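Local coordinates for envelope glycoprotein (Thogoto virus, PDB 5XEA), which is thought to attach the virion to a receptor on the host cell and then to drive fusion of the viral and host membranes, at residues B[125-130]-B[443-447]; B[46-52]-B[137-143]; B[26-30]-B[248-252]. The contacts are given in a common frame with arbitrary orientation. Residues are numbered along the deposited sequence.

Contact 1: residues B[125-130]-B[443-447]; sequences RDANWK and GGKGT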
ATOM      1  N   ARG B 125      27.061 -31.644 -16.122  1.00 35.84           N
ATOM      2  CA  ARG B 125      27.745 -32.939 -16.159  1.00 39.65           C
ATOM      3  C   ARG B 125      29.243 -32.711 -16.319  1.00 40.17           C
ATOM      4  O   ARG B 125      29.660 -31.876 -17.131  1.00 36.28           O
ATOM      5  CB  ARG B 125      27.205 -33.806 -17.309  1.00 37.38           C
ATOM      6  CG  ARG B 125      27.744 -35.232 -17.352  1.00 56.60           C
ATOM      7  CD  ARG B 125      26.929 -36.105 -18.316  1.00 56.83           C
ATOM      8  NE  ARG B 125      27.500 -37.446 -18.450  1.00 56.25           N
ATOM      9  CZ  ARG B 125      27.131 -38.495 -17.720  1.00 54.47           C
ATOM     10  NH1 ARG B 125      26.182 -38.365 -16.798  1.00 55.25           N
ATOM     11  NH2 ARG B 125      27.704 -39.677 -17.912  1.00 51.42           N
ATOM     12  N   ASP B 126      30.054 -33.429 -15.541  1.00 40.20           N
ATOM     13  CA  ASP B 126      31.512 -33.351 -15.700  1.00 43.27           C
ATOM     14  C   ASP B 126      32.155 -34.738 -15.610  1.00 43.39           C
ATOM     15  O   ASP B 126      33.165 -34.946 -14.933  1.00 41.42           O
ATOM     16  CB  ASP B 126      32.137 -32.384 -14.694  1.00 45.32           C
ATOM     17  CG  ASP B 126      31.848 -32.749 -13.249  1.00 56.56           C
ATOM     18  OD1 ASP B 126      31.331 -33.860 -12.982  1.00 60.78           O
ATOM     19  OD2 ASP B 126      32.162 -31.908 -12.375  1.00 66.92           O
ATOM     20  N   ALA B 127      31.585 -35.691 -16.338  1.00 45.60           N
ATOM     21  CA  ALA B 127      32.114 -37.050 -16.350  1.00 43.01           C
ATOM     22  C   ALA B 127      33.542 -37.087 -16.895  1.00 35.76           C
ATOM     23  O   ALA B 127      33.941 -36.258 -17.724  1.00 37.81           O
ATOM     24  CB  ALA B 127      31.207 -37.957 -17.177  1.00 40.59           C
ATOM     25  N   ASN B 128      34.315 -38.072 -16.417  1.00 39.98           N
ATOM     26  CA  ASN B 128      35.738 -38.226 -16.716  1.00 35.17           C
ATOM     27  C   ASN B 128      36.097 -39.702 -16.595  1.00 36.26           C
ATOM     28  O   ASN B 128      37.049 -40.042 -15.896  1.00 38.63           O
ATOM     29  CB  ASN B 128      36.568 -37.390 -15.727  1.00 36.08           C
ATOM     30  CG  ASN B 128      38.025 -37.189 -16.157  1.00 36.25           C
ATOM     31  OD1 ASN B 128      38.381 -37.333 -17.329  1.00 38.17           O
ATOM     32  ND2 ASN B 128      38.865 -36.803 -15.195  1.00 35.57           N
ATOM     33  N   TRP B 129      35.314 -40.593 -17.213  1.00 36.53           N
ATOM     34  CA  TRP B 129      35.422 -42.009 -16.901  1.00 43.82           C
ATOM     35  C   TRP B 129      36.321 -42.775 -17.872  1.00 46.20           C
ATOM     36  O   TRP B 129      36.482 -43.989 -17.704  1.00 46.58           O
ATOM     37  CB  TRP B 129      34.037 -42.673 -16.847  1.00 39.95           C
ATOM     38  CG  TRP B 129      33.118 -42.309 -17.969  1.00 42.27           C
ATOM     39  CD1 TRP B 129      32.084 -41.410 -17.920  1.00 44.92           C
ATOM     40  CD2 TRP B 129      33.112 -42.857 -19.294  1.00 43.65           C
ATOM     41  NE1 TRP B 129      31.450 -41.356 -19.139  1.00 40.33           N
ATOM     42  CE2 TRP B 129      32.059 -42.233 -19.998  1.00 47.96           C
ATOM     43  CE3 TRP B 129      33.908 -43.803 -19.959  1.00 47.00           C
ATOM     44  CZ2 TRP B 129      31.780 -42.519 -21.330  1.00 42.66           C
ATOM     45  CZ3 TRP B 129      33.624 -44.091 -21.284  1.00 52.02           C
ATOM     46  CH2 TRP B 129      32.567 -43.449 -21.954  1.00 46.84           C
ATOM     47  N   LYS B 130      36.893 -42.093 -18.866  1.00 40.62           N
ATOM     48  CA  LYS B 130      37.694 -42.725 -19.912  1.00 39.53           C
ATOM     49  C   LYS B 130      39.166 -42.565 -19.543  1.00 41.99           C
ATOM     50  O   LYS B 130      39.779 -41.531 -19.817  1.00 39.29           O
ATOM     51  CB  LYS B 130      37.385 -42.121 -21.277  1.00 35.90           C
ATOM     52  CG  LYS B 130      38.007 -42.908 -22.435  1.00 43.08           C
ATOM     53  CD  LYS B 130      37.278 -44.214 -22.657  1.00 48.10           C
ATOM     54  CE  LYS B 130      37.968 -45.053 -23.741  1.00 58.44           C
ATOM     55  NZ  LYS B 130      37.190 -46.291 -24.032  1.00 63.07           N
ATOM     56  N   GLY B 443      25.893 -39.896 -13.569  1.00 72.24           N
ATOM     57  CA  GLY B 443      25.563 -41.267 -13.926  1.00 83.83           C
ATOM     58  C   GLY B 443      25.095 -41.295 -15.369  1.00 92.70           C
ATOM     59  O   GLY B 443      24.501 -40.315 -15.817  1.00 96.90           O
ATOM     60  N   GLY B 444      25.353 -42.373 -16.117  1.00 96.11           N
ATOM     61  CA  GLY B 444      26.085 -43.546 -15.664  1.00 97.24           C
ATOM     62  C   GLY B 444      26.471 -44.453 -16.830  1.00108.80           C
ATOM     63  O   GLY B 444      25.701 -45.333 -17.238  1.00110.51           O
ATOM     64  N   LYS B 445      27.669 -44.236 -17.382  1.00107.12           N
ATOM     65  CA  LYS B 445      28.094 -44.923 -18.600  1.00100.56           C
ATOM     66  C   LYS B 445      29.547 -45.377 -18.487  1.00 85.78           C
ATOM     67  O   LYS B 445      30.284 -44.966 -17.589  1.00 78.46           O
ATOM     68  CB  LYS B 445      27.937 -44.026 -19.837  1.00 99.98           C
ATOM     69  CG  LYS B 445      26.711 -43.126 -19.829  1.00 95.77           C
ATOM     70  CD  LYS B 445      26.518 -42.432 -21.164  1.00 90.89           C
ATOM     71  CE  LYS B 445      27.803 -41.790 -21.645  1.00 82.57           C
ATOM     72  NZ  LYS B 445      27.666 -41.259 -23.027  1.00 77.49           N
ATOM     73  N   GLY B 446      29.958 -46.227 -19.436  1.00 91.01           N
ATOM     74  CA  GLY B 446      31.314 -46.746 -19.486  1.00 88.71           C
ATOM     75  C   GLY B 446      31.565 -47.797 -20.558  1.00 96.95           C
ATOM     76  O   GLY B 446      30.938 -48.861 -20.547  1.00 99.55           O
ATOM     77  N   THR B 447      32.482 -47.510 -21.485  1.00100.58           N
ATOM     78  CA  THR B 447      32.839 -48.439 -22.563  1.00103.23           C
ATOM     79  C   THR B 447      33.417 -49.745 -22.018  1.00104.35           C
ATOM     80  O   THR B 447      34.451 -49.751 -21.344  1.00100.59           O
ATOM     81  CB  THR B 447      33.868 -47.813 -23.546  1.00102.97           C
ATOM     82  OG1 THR B 447      33.248 -46.767 -24.308  1.00 97.55           O
ATOM     83  CG2 THR B 447      34.417 -48.870 -24.497  1.00106.27           C
TER
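At Gly443, the C-terminal end of the modelled chain meets loop 125-130 through one hydrogen bond: Arg125 NH1 donates to Gly443 O over 2.8 Å, with an N-H...O angle of 145°. The acceptor lies near the guanidinium plane, and the arginine side chain, extended through chi1 to chi3 (all t), carries the charge across to it. Gly444 follows a cis peptide bond and is poorly ordered; its N approaches Arg125 NH2 to 4.0 Å. Lys445 uses its aliphatic part here, CE lying 4.1 Å from Trp129 CZ2, whereas its NZ is bonded to His96; Lys445 O lies over the indole, 3.9 Å from Trp129 CG. Gly446 gives the best-defined apolar contact: its CA sits 4.1 Å from the centroid of the six-membered ring of Trp129, 17° off the normal, a CH-pi interaction. At Thr447, the last modelled residue and also poorly ordered, N comes within 3.6 Å of Trp129 CZ3 and CB within 3.7 Å of Lys130 NZ.

The stronger polar ties lead elsewhere: Asp97 forms a salt bridge with Arg125 and accepts the Trp129 indole NH, and Trp129 also packs on Ser62 of the second subunit. With 331 Å² buried and one hydrogen bond, the chemistry implies a modest junction in which a tail beyond helix 421-437 lies along an arginine and a tryptophan also held by Asp97.

Contact 2: residues B[46-52]-B[137-143]; sequences YRTAWVA and NIDWRCG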
ATOM      1  N   TYR B  46      18.691 -14.440 -22.144  1.00 31.24           N
ATOM      2  CA  TYR B  46      19.880 -14.988 -21.506  1.00 30.60           C
ATOM      3  C   TYR B  46      20.345 -16.216 -22.267  1.00 32.60           C
ATOM      4  O   TYR B  46      19.551 -16.900 -22.918  1.00 36.96           O
ATOM      5  CB  TYR B  46      19.642 -15.345 -20.018  1.00 31.95           C
ATOM      6  CG  TYR B  46      18.669 -16.477 -19.767  1.00 39.94           C
ATOM      7  CD1 TYR B  46      19.110 -17.796 -19.647  1.00 32.43           C
ATOM      8  CD2 TYR B  46      17.306 -16.225 -19.635  1.00 33.56           C
ATOM      9  CE1 TYR B  46      18.216 -18.826 -19.427  1.00 31.08           C
ATOM     10  CE2 TYR B  46      16.408 -17.251 -19.418  1.00 33.18           C
ATOM     11  CZ  TYR B  46      16.862 -18.549 -19.308  1.00 40.90           C
ATOM     12  OH  TYR B  46      15.948 -19.562 -19.083  1.00 34.87           O
ATOM     13  N   ARG B  47      21.643 -16.485 -22.173  1.00 36.85           N
ATOM     14  CA  ARG B  47      22.235 -17.674 -22.776  1.00 34.85           C
ATOM     15  C   ARG B  47      23.548 -17.958 -22.069  1.00 35.97           C
ATOM     16  O   ARG B  47      24.380 -17.055 -21.916  1.00 32.68           O
ATOM     17  CB  ARG B  47      22.461 -17.482 -24.275  1.00 33.98           C
ATOM     18  CG  ARG B  47      23.183 -18.648 -24.977  1.00 40.34           C
ATOM     19  CD  ARG B  47      23.109 -18.420 -26.479  1.00 36.84           C
ATOM     20  NE  ARG B  47      23.780 -17.179 -26.840  1.00 41.26           N
ATOM     21  CZ  ARG B  47      23.700 -16.588 -28.025  1.00 42.82           C
ATOM     22  NH1 ARG B  47      22.973 -17.126 -28.996  1.00 39.96           N
ATOM     23  NH2 ARG B  47      24.366 -15.456 -28.233  1.00 40.97           N
ATOM     24  N   THR B  48      23.731 -19.204 -21.659  1.00 35.30           N
ATOM     25  CA  THR B  48      24.942 -19.628 -20.966  1.00 31.67           C
ATOM     26  C   THR B  48      25.274 -21.048 -21.396  1.00 35.84           C
ATOM     27  O   THR B  48      24.380 -21.852 -21.697  1.00 32.34           O
ATOM     28  CB  THR B  48      24.738 -19.519 -19.431  1.00 41.92           C
ATOM     29  OG1 THR B  48      24.658 -18.137 -19.062  1.00 35.35           O
ATOM     30  CG2 THR B  48      25.845 -20.174 -18.656  1.00 33.74           C
ATOM     31  N   ALA B  49      26.570 -21.357 -21.429  1.00 34.95           N
ATOM     32  CA  ALA B  49      27.042 -22.712 -21.674  1.00 33.16           C
ATOM     33  C   ALA B  49      27.687 -23.273 -20.410  1.00 32.33           C
ATOM     34  O   ALA B  49      28.355 -22.544 -19.672  1.00 32.78           O
ATOM     35  CB  ALA B  49      28.045 -22.743 -22.840  1.00 30.57           C
ATOM     36  N   TRP B  50      27.440 -24.549 -20.137  1.00 32.11           N
ATOM     37  CA  TRP B  50      28.252 -25.343 -19.211  1.00 33.99           C
ATOM     38  C   TRP B  50      29.279 -26.098 -20.037  1.00 34.07           C
ATOM     39  O   TRP B  50      28.906 -26.866 -20.927  1.00 33.15           O
ATOM     40  CB  TRP B  50      27.412 -26.335 -18.402  1.00 29.89           C
ATOM     41  CG  TRP B  50      28.204 -27.287 -17.534  1.00 33.43           C
ATOM     42  CD1 TRP B  50      28.417 -28.621 -17.761  1.00 34.37           C
ATOM     43  CD2 TRP B  50      28.895 -26.978 -16.310  1.00 37.07           C
ATOM     44  NE1 TRP B  50      29.193 -29.157 -16.755  1.00 39.02           N
ATOM     45  CE2 TRP B  50      29.498 -28.170 -15.855  1.00 33.70           C
ATOM     46  CE3 TRP B  50      29.058 -25.810 -15.557  1.00 36.11           C
ATOM     47  CZ2 TRP B  50      30.247 -28.235 -14.670  1.00 36.69           C
ATOM     48  CZ3 TRP B  50      29.816 -25.869 -14.382  1.00 34.49           C
ATOM     49  CH2 TRP B  50      30.401 -27.083 -13.952  1.00 34.77           C
ATOM     50  N   VAL B  51      30.560 -25.867 -19.758  1.00 39.56           N
ATOM     51  CA  VAL B  51      31.652 -26.522 -20.473  1.00 35.44           C
ATOM     52  C   VAL B  51      32.553 -27.214 -19.452  1.00 33.31           C
ATOM     53  O   VAL B  51      33.163 -26.544 -18.607  1.00 35.74           O
ATOM     54  CB  VAL B  51      32.458 -25.526 -21.330  1.00 34.95           C
ATOM     55  CG1 VAL B  51      33.569 -26.245 -22.092  1.00 36.97           C
ATOM     56  CG2 VAL B  51      31.529 -24.786 -22.308  1.00 44.40           C
ATOM     57  N   ALA B  52      32.628 -28.543 -19.520  1.00 32.61           N
ATOM     58  CA  ALA B  52      33.503 -29.344 -18.660  1.00 33.07           C
ATOM     59  C   ALA B  52      34.490 -30.124 -19.528  1.00 36.28           C
ATOM     60  O   ALA B  52      34.110 -31.084 -20.209  1.00 38.32           O
ATOM     61  CB  ALA B  52      32.700 -30.296 -17.768  1.00 35.32           C
ATOM     62  N   ASN B 137      32.151 -32.242 -21.884  1.00 37.87           N
ATOM     63  CA  ASN B 137      30.704 -32.099 -21.777  1.00 38.90           C
ATOM     64  C   ASN B 137      30.362 -30.640 -21.997  1.00 34.90           C
ATOM     65  O   ASN B 137      30.939 -29.760 -21.345  1.00 36.73           O
ATOM     66  CB  ASN B 137      30.178 -32.584 -20.418  1.00 37.78           C
ATOM     67  CG  ASN B 137      29.871 -34.070 -20.409  1.00 45.81           C
ATOM     68  OD1 ASN B 137      28.864 -34.507 -20.968  1.00 40.63           O
ATOM     69  ND2 ASN B 137      30.739 -34.857 -19.770  1.00 42.03           N
ATOM     70  N   ILE B 138      29.452 -30.383 -22.936  1.00 37.45           N
ATOM     71  CA  ILE B 138      28.919 -29.050 -23.169  1.00 36.38           C
ATOM     72  C   ILE B 138      27.398 -29.118 -23.196  1.00 35.26           C
ATOM     73  O   ILE B 138      26.821 -29.968 -23.887  1.00 37.18           O
ATOM     74  CB  ILE B 138      29.423 -28.446 -24.492  1.00 38.98           C
ATOM     75  CG1 ILE B 138      30.944 -28.511 -24.598  1.00 39.77           C
ATOM     76  CG2 ILE B 138      28.896 -27.000 -24.666  1.00 33.56           C
ATOM     77  CD1 ILE B 138      31.439 -27.914 -25.888  1.00 47.90           C
ATOM     78  N   ASP B 139      26.746 -28.186 -22.489  1.00 37.36           N
ATOM     79  CA  ASP B 139      25.301 -28.015 -22.627  1.00 34.13           C
ATOM     80  C   ASP B 139      24.973 -26.538 -22.482  1.00 35.83           C
ATOM     81  O   ASP B 139      25.795 -25.726 -22.041  1.00 35.09           O
ATOM     82  CB  ASP B 139      24.520 -28.879 -21.621  1.00 37.70           C
ATOM     83  CG  ASP B 139      23.061 -29.112 -22.045  1.00 47.78           C
ATOM     84  OD1 ASP B 139      22.666 -28.657 -23.154  1.00 39.96           O
ATOM     85  OD2 ASP B 139      22.314 -29.736 -21.257  1.00 42.72           O
ATOM     86  N   TRP B 140      23.761 -26.184 -22.894  1.00 32.90           N
ATOM     87  CA  TRP B 140      23.382 -24.785 -23.022  1.00 32.82           C
ATOM     88  C   TRP B 140      22.078 -24.522 -22.293  1.00 33.79           C
ATOM     89  O   TRP B 140      21.233 -25.409 -22.164  1.00 36.28           O
ATOM     90  CB  TRP B 140      23.228 -24.383 -24.509  1.00 33.77           C
ATOM     91  CG  TRP B 140      24.521 -24.401 -25.244  1.00 34.13           C
ATOM     92  CD1 TRP B 140      25.164 -25.503 -25.751  1.00 34.51           C
ATOM     93  CD2 TRP B 140      25.364 -23.280 -25.517  1.00 39.94           C
ATOM     94  NE1 TRP B 140      26.342 -25.127 -26.343  1.00 36.44           N
ATOM     95  CE2 TRP B 140      26.505 -23.774 -26.199  1.00 39.60           C
ATOM     96  CE3 TRP B 140      25.269 -21.901 -25.259  1.00 33.95           C
ATOM     97  CZ2 TRP B 140      27.538 -22.940 -26.630  1.00 36.93           C
ATOM     98  CZ3 TRP B 140      26.291 -21.074 -25.676  1.00 34.22           C
ATOM     99  CH2 TRP B 140      27.417 -21.600 -26.367  1.00 36.05           C
ATOM    100  N   ARG B 141      21.913 -23.278 -21.843  1.00 32.06           N
ATOM    101  CA  ARG B 141      20.611 -22.763 -21.440  1.00 31.90           C
ATOM    102  C   ARG B 141      20.376 -21.450 -22.172  1.00 35.23           C
ATOM    103  O   ARG B 141      21.318 -20.703 -22.461  1.00 35.40           O
ATOM    104  CB  ARG B 141      20.485 -22.540 -19.924  1.00 31.39           C
ATOM    105  CG  ARG B 141      21.297 -21.353 -19.398  1.00 35.01           C
ATOM    106  CD  ARG B 141      21.507 -21.431 -17.885  1.00 32.23           C
ATOM    107  NE  ARG B 141      20.218 -21.570 -17.196  1.00 36.07           N
ATOM    108  CZ  ARG B 141      19.578 -20.579 -16.578  1.00 40.13           C
ATOM    109  NH1 ARG B 141      20.093 -19.360 -16.545  1.00 31.49           N
ATOM    110  NH2 ARG B 141      18.415 -20.810 -15.986  1.00 30.98           N
ATOM    111  N   CYS B 142      19.115 -21.182 -22.477  1.00 34.60           N
ATOM    112  CA  CYS B 142      18.765 -19.882 -23.033  1.00 36.77           C
ATOM    113  C   CYS B 142      17.285 -19.636 -22.801  1.00 39.12           C
ATOM    114  O   CYS B 142      16.512 -20.566 -22.554  1.00 37.04           O
ATOM    115  CB  CYS B 142      19.118 -19.794 -24.521  1.00 38.83           C
ATOM    116  SG  CYS B 142      18.245 -20.992 -25.550  1.00 50.78           S
ATOM    117  N   GLY B 143      16.901 -18.375 -22.879  1.00 35.76           N
ATOM    118  CA  GLY B 143      15.509 -18.022 -22.671  1.00 35.46           C
ATOM    119  C   GLY B 143      15.289 -16.579 -23.055  1.00 38.04           C
ATOM    120  O   GLY B 143      16.235 -15.785 -23.133  1.00 37.35           O
TER
HETATM  121  O   HOH W   1      22.375 -18.299 -17.553  1.00 45.74           O
HETATM  122  O   HOH W   2      33.382 -33.921 -18.847  1.00 40.42           O
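Strands 46-52 and 137-143 form a regular antiparallel ladder: the axes approach to 4.6 Å at 165°, and eight backbone hydrogen bonds link four hydrogen-bonded pairs, from Tyr46 with Gly143 to Ala52 with Asn137. Side-chain rotamers decide what happens on its two faces. Tyr46, with chi1 p, folds its ring across the neighbouring strand in a CH-pi contact, Gly143 CA lying 3.9 Å from the ring centroid, 29° off the normal; a CB on Gly143 would clash with Tyr46 CE2. Arg141, also p, brings its guanidinium back so that Tyr46 CE1 lies over one of its faces, 3.5 Å from Arg141 NH1, while a water joins Arg141 NH1 and Thr48 OG1 at 2.7 Å each. Glu121 forms a salt bridge with Arg141, and His72 bonds to Thr48 OG1. Asp139 (chi1 t) accepts from Trp140 N through OD1 at 2.7 Å and forms a salt bridge with Lys120.

On the opposite face the m rotamer of Trp140 lays the indole over Ala49, whose CB stands 3.5 Å from the six-membered centroid and only 2° off its normal, a nearly ideal CH-pi contact. Val51 CG2 meets Ile138 CG2 at 4.2 Å. Arg47, extended through chi1 and chi2 (both t), forms a salt bridge with Glu79 and bonds through NE to Tyr73 O.

Within the sheet, strand 65-72 pairs with the other edge of 40-56. Helix 421-437 covers Tyr46, Trp50 and Arg141, and Trp50 also meets Tyr439 of the third subunit edge-to-face; on the reverse face, Cys142 is disulfide-bonded to Cys89, at the start of strand 89-91.

Contact 3: residues B[26-30]-B[248-252]; sequences KLYSA and SKDEL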
ATOM      1  N   LYS B  26      -7.816  27.316  -8.135  1.00 59.56           N
ATOM      2  CA  LYS B  26      -7.195  27.897  -9.316  1.00 61.34           C
ATOM      3  C   LYS B  26      -7.415  27.008 -10.535  1.00 66.77           C
ATOM      4  O   LYS B  26      -7.582  25.788 -10.420  1.00 71.02           O
ATOM      5  CB  LYS B  26      -5.681  28.087  -9.131  1.00 66.41           C
ATOM      6  CG  LYS B  26      -5.252  28.739  -7.836  1.00 63.15           C
ATOM      7  CD  LYS B  26      -5.462  30.236  -7.868  1.00 73.02           C
ATOM      8  CE  LYS B  26      -4.899  30.890  -6.611  1.00 76.25           C
ATOM      9  NZ  LYS B  26      -5.269  32.331  -6.525  1.00 80.35           N
ATOM     10  N   LEU B  27      -7.407  27.638 -11.706  1.00 58.74           N
ATOM     11  CA  LEU B  27      -7.259  26.954 -12.983  1.00 63.18           C
ATOM     12  C   LEU B  27      -5.921  27.417 -13.544  1.00 68.59           C
ATOM     13  O   LEU B  27      -5.799  28.544 -14.031  1.00 67.63           O
ATOM     14  CB  LEU B  27      -8.408  27.256 -13.932  1.00 76.08           C
ATOM     15  CG  LEU B  27      -9.182  26.000 -14.333  1.00 88.20           C
ATOM     16  CD1 LEU B  27      -9.845  25.391 -13.109  1.00 91.92           C
ATOM     17  CD2 LEU B  27     -10.206  26.303 -15.415  1.00 95.62           C
ATOM     18  N   TYR B  28      -4.912  26.557 -13.438  1.00 66.58           N
ATOM     19  CA  TYR B  28      -3.575  26.875 -13.913  1.00 69.25           C
ATOM     20  C   TYR B  28      -3.405  26.432 -15.359  1.00 66.38           C
ATOM     21  O   TYR B  28      -3.824  25.338 -15.746  1.00 67.88           O
ATOM     22  CB  TYR B  28      -2.512  26.205 -13.042  1.00 64.82           C
ATOM     23  CG  TYR B  28      -2.257  26.904 -11.731  1.00 76.24           C
ATOM     24  CD1 TYR B  28      -2.642  28.224 -11.539  1.00 88.63           C
ATOM     25  CD2 TYR B  28      -1.624  26.247 -10.684  1.00 71.09           C
ATOM     26  CE1 TYR B  28      -2.406  28.873 -10.334  1.00 86.45           C
ATOM     27  CE2 TYR B  28      -1.382  26.885  -9.477  1.00 73.64           C
ATOM     28  CZ  TYR B  28      -1.775  28.195  -9.308  1.00 78.97           C
ATOM     29  OH  TYR B  28      -1.534  28.832  -8.110  1.00 78.65           O
ATOM     30  N   SER B  29      -2.797  27.299 -16.160  1.00 65.52           N
ATOM     31  CA  SER B  29      -2.410  26.922 -17.504  1.00 67.39           C
ATOM     32  C   SER B  29      -1.068  26.208 -17.458  1.00 65.49           C
ATOM     33  O   SER B  29      -0.153  26.612 -16.733  1.00 56.51           O
ATOM     34  CB  SER B  29      -2.334  28.148 -18.412  1.00 69.25           C
ATOM     35  OG  SER B  29      -3.621  28.497 -18.890  1.00 83.24           O
ATOM     36  N   ALA B  30      -0.960  25.135 -18.231  1.00 55.56           N
ATOM     37  CA  ALA B  30       0.289  24.397 -18.289  1.00 63.42           C
ATOM     38  C   ALA B  30       0.394  23.678 -19.621  1.00 64.37           C
ATOM     39  O   ALA B  30      -0.608  23.367 -20.271  1.00 61.57           O
ATOM     40  CB  ALA B  30       0.409  23.394 -17.135  1.00 62.78           C
ATOM     41  N   SER B 248       3.020  27.827 -16.291  1.00 63.54           N
ATOM     42  CA  SER B 248       3.436  29.224 -16.370  1.00 71.24           C
ATOM     43  C   SER B 248       3.749  29.732 -14.972  1.00 71.76           C
ATOM     44  O   SER B 248       2.916  29.624 -14.064  1.00 68.10           O
ATOM     45  CB  SER B 248       2.343  30.072 -17.017  1.00 78.61           C
ATOM     46  OG  SER B 248       2.823  31.372 -17.304  1.00 96.65           O
ATOM     47  N   LYS B 249       4.959  30.258 -14.787  1.00 67.45           N
ATOM     48  CA  LYS B 249       5.395  30.592 -13.440  1.00 82.91           C
ATOM     49  C   LYS B 249       4.954  31.982 -13.004  1.00 84.34           C
ATOM     50  O   LYS B 249       4.929  32.253 -11.800  1.00 82.13           O
ATOM     51  CB  LYS B 249       6.916  30.449 -13.319  1.00 91.25           C
ATOM     52  CG  LYS B 249       7.719  31.618 -13.841  1.00101.94           C
ATOM     53  CD  LYS B 249       9.202  31.424 -13.549  1.00106.76           C
ATOM     54  CE  LYS B 249      10.043  32.452 -14.295  1.00104.44           C
ATOM     55  NZ  LYS B 249       9.964  32.278 -15.776  1.00 97.69           N
ATOM     56  N   ASP B 250       4.592  32.862 -13.937  1.00 84.78           N
ATOM     57  CA  ASP B 250       3.963  34.131 -13.566  1.00 96.88           C
ATOM     58  C   ASP B 250       2.469  33.973 -13.317  1.00 95.87           C
ATOM     59  O   ASP B 250       1.667  34.847 -13.658  1.00100.05           O
ATOM     60  CB  ASP B 250       4.237  35.191 -14.633  1.00109.99           C
ATOM     61  CG  ASP B 250       3.736  34.795 -16.018  1.00121.52           C
ATOM     62  OD1 ASP B 250       2.798  33.976 -16.129  1.00125.82           O
ATOM     63  OD2 ASP B 250       4.281  35.327 -17.008  1.00123.45           O
ATOM     64  N   GLU B 251       2.084  32.849 -12.720  1.00 94.26           N
ATOM     65  CA  GLU B 251       0.692  32.482 -12.520  1.00 90.57           C
ATOM     66  C   GLU B 251       0.579  31.746 -11.191  1.00 96.88           C
ATOM     67  O   GLU B 251      -0.465  31.778 -10.531  1.00 95.73           O
ATOM     68  CB  GLU B 251       0.211  31.618 -13.686  1.00 81.06           C
ATOM     69  CG  GLU B 251      -1.277  31.365 -13.742  1.00 84.24           C
ATOM     70  CD  GLU B 251      -1.644  30.363 -14.825  1.00 88.48           C
ATOM     71  OE1 GLU B 251      -1.220  29.192 -14.723  1.00 90.70           O
ATOM     72  OE2 GLU B 251      -2.341  30.748 -15.785  1.00 89.63           O
ATOM     73  N   LEU B 252       1.669  31.093 -10.793  1.00 94.71           N
ATOM     74  CA  LEU B 252       1.755  30.380  -9.522  1.00 92.92           C
ATOM     75  C   LEU B 252       2.084  31.336  -8.378  1.00 96.07           C
ATOM     76  O   LEU B 252       2.337  32.524  -8.595  1.00 96.56           O
ATOM     77  CB  LEU B 252       2.811  29.270  -9.604  1.00 91.31           C
ATOM     78  CG  LEU B 252       2.411  27.879 -10.114  1.00 84.19           C
ATOM     79  CD1 LEU B 252       1.545  27.955 -11.362  1.00 80.07           C
ATOM     80  CD2 LEU B 252       3.654  27.041 -10.385  1.00 87.50           C
TER
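Polar interactions bind the backbone of strand 26-30 at a single residue. Ser29 N donates to Glu251 OE1 at 2.9 Å (N-H...O angle 139°), with a weak second bond to Glu251 OE2 at 3.5 Å, so one amide faces both carboxylate oxygens. Ser29 O in turn accepts a weak bond of 3.4 Å from Ser248 N. Glu251 reaches the strand because chi1 and chi2 are both t, extending the side chain, and its OE1 also lies 3.4 Å from Tyr28 CA. Within 248-252, Ser248 OG donates to Asp250 OD1 at 2.9 Å.

Apolar contact is concentrated on Tyr28. Leu252 CD1 rests over one face of its ring, 3.7 Å from the centroid and 14° off the normal, a CH-pi arrangement in which the nearest ring atom, Tyr28 CE2, is 3.6 Å away. Phe247 touches both Tyr28 and Leu252. In all, 264 Å² is buried between the segments.

Tyr28 and Ala30 make backbone bonds to Ile204 and Val202 on strand 197-209, while Ser29 serves the side of strand 243-247. The carboxylate of Glu251 accepts from Ser29 N, where the carbonyl of Ser248 would in a continued antiparallel pair; Ser248 O is 6.5 Å from Ser29 N. The arrangement is consistent with a side chain substituting for strand pairing just past the end of strand 243-247, in the antiparallel six-stranded sheet. It lies at an N-glycosylation site: Ser248 completes the Asn-X-Ser sequon of Asn246, which carries a glycan in this structure.

From the N terminus, strand 24-35 opens contact 3, whose loop closes only at residues 248-252. Strand 40-56 follows and opens contact 2, closed at 137-143, so contact 2 is nested wholly inside contact 3. Contact 1 begins within both loops, at 125-130, and closes at 443-447 near the end of the modelled chain, crossing each of them. Contacts 1 and 2 adjoin, with centres 19 Å apart and Arg125 O 2.8 Å from Trp50 NE1; together they join the C-terminal tail, a loop and the eight-stranded antiparallel sheet. Contact 3 belongs to the six-stranded sheet across the chain's centre, its centre 59 Å from that of contact 2 and 77 Å from that of contact 1.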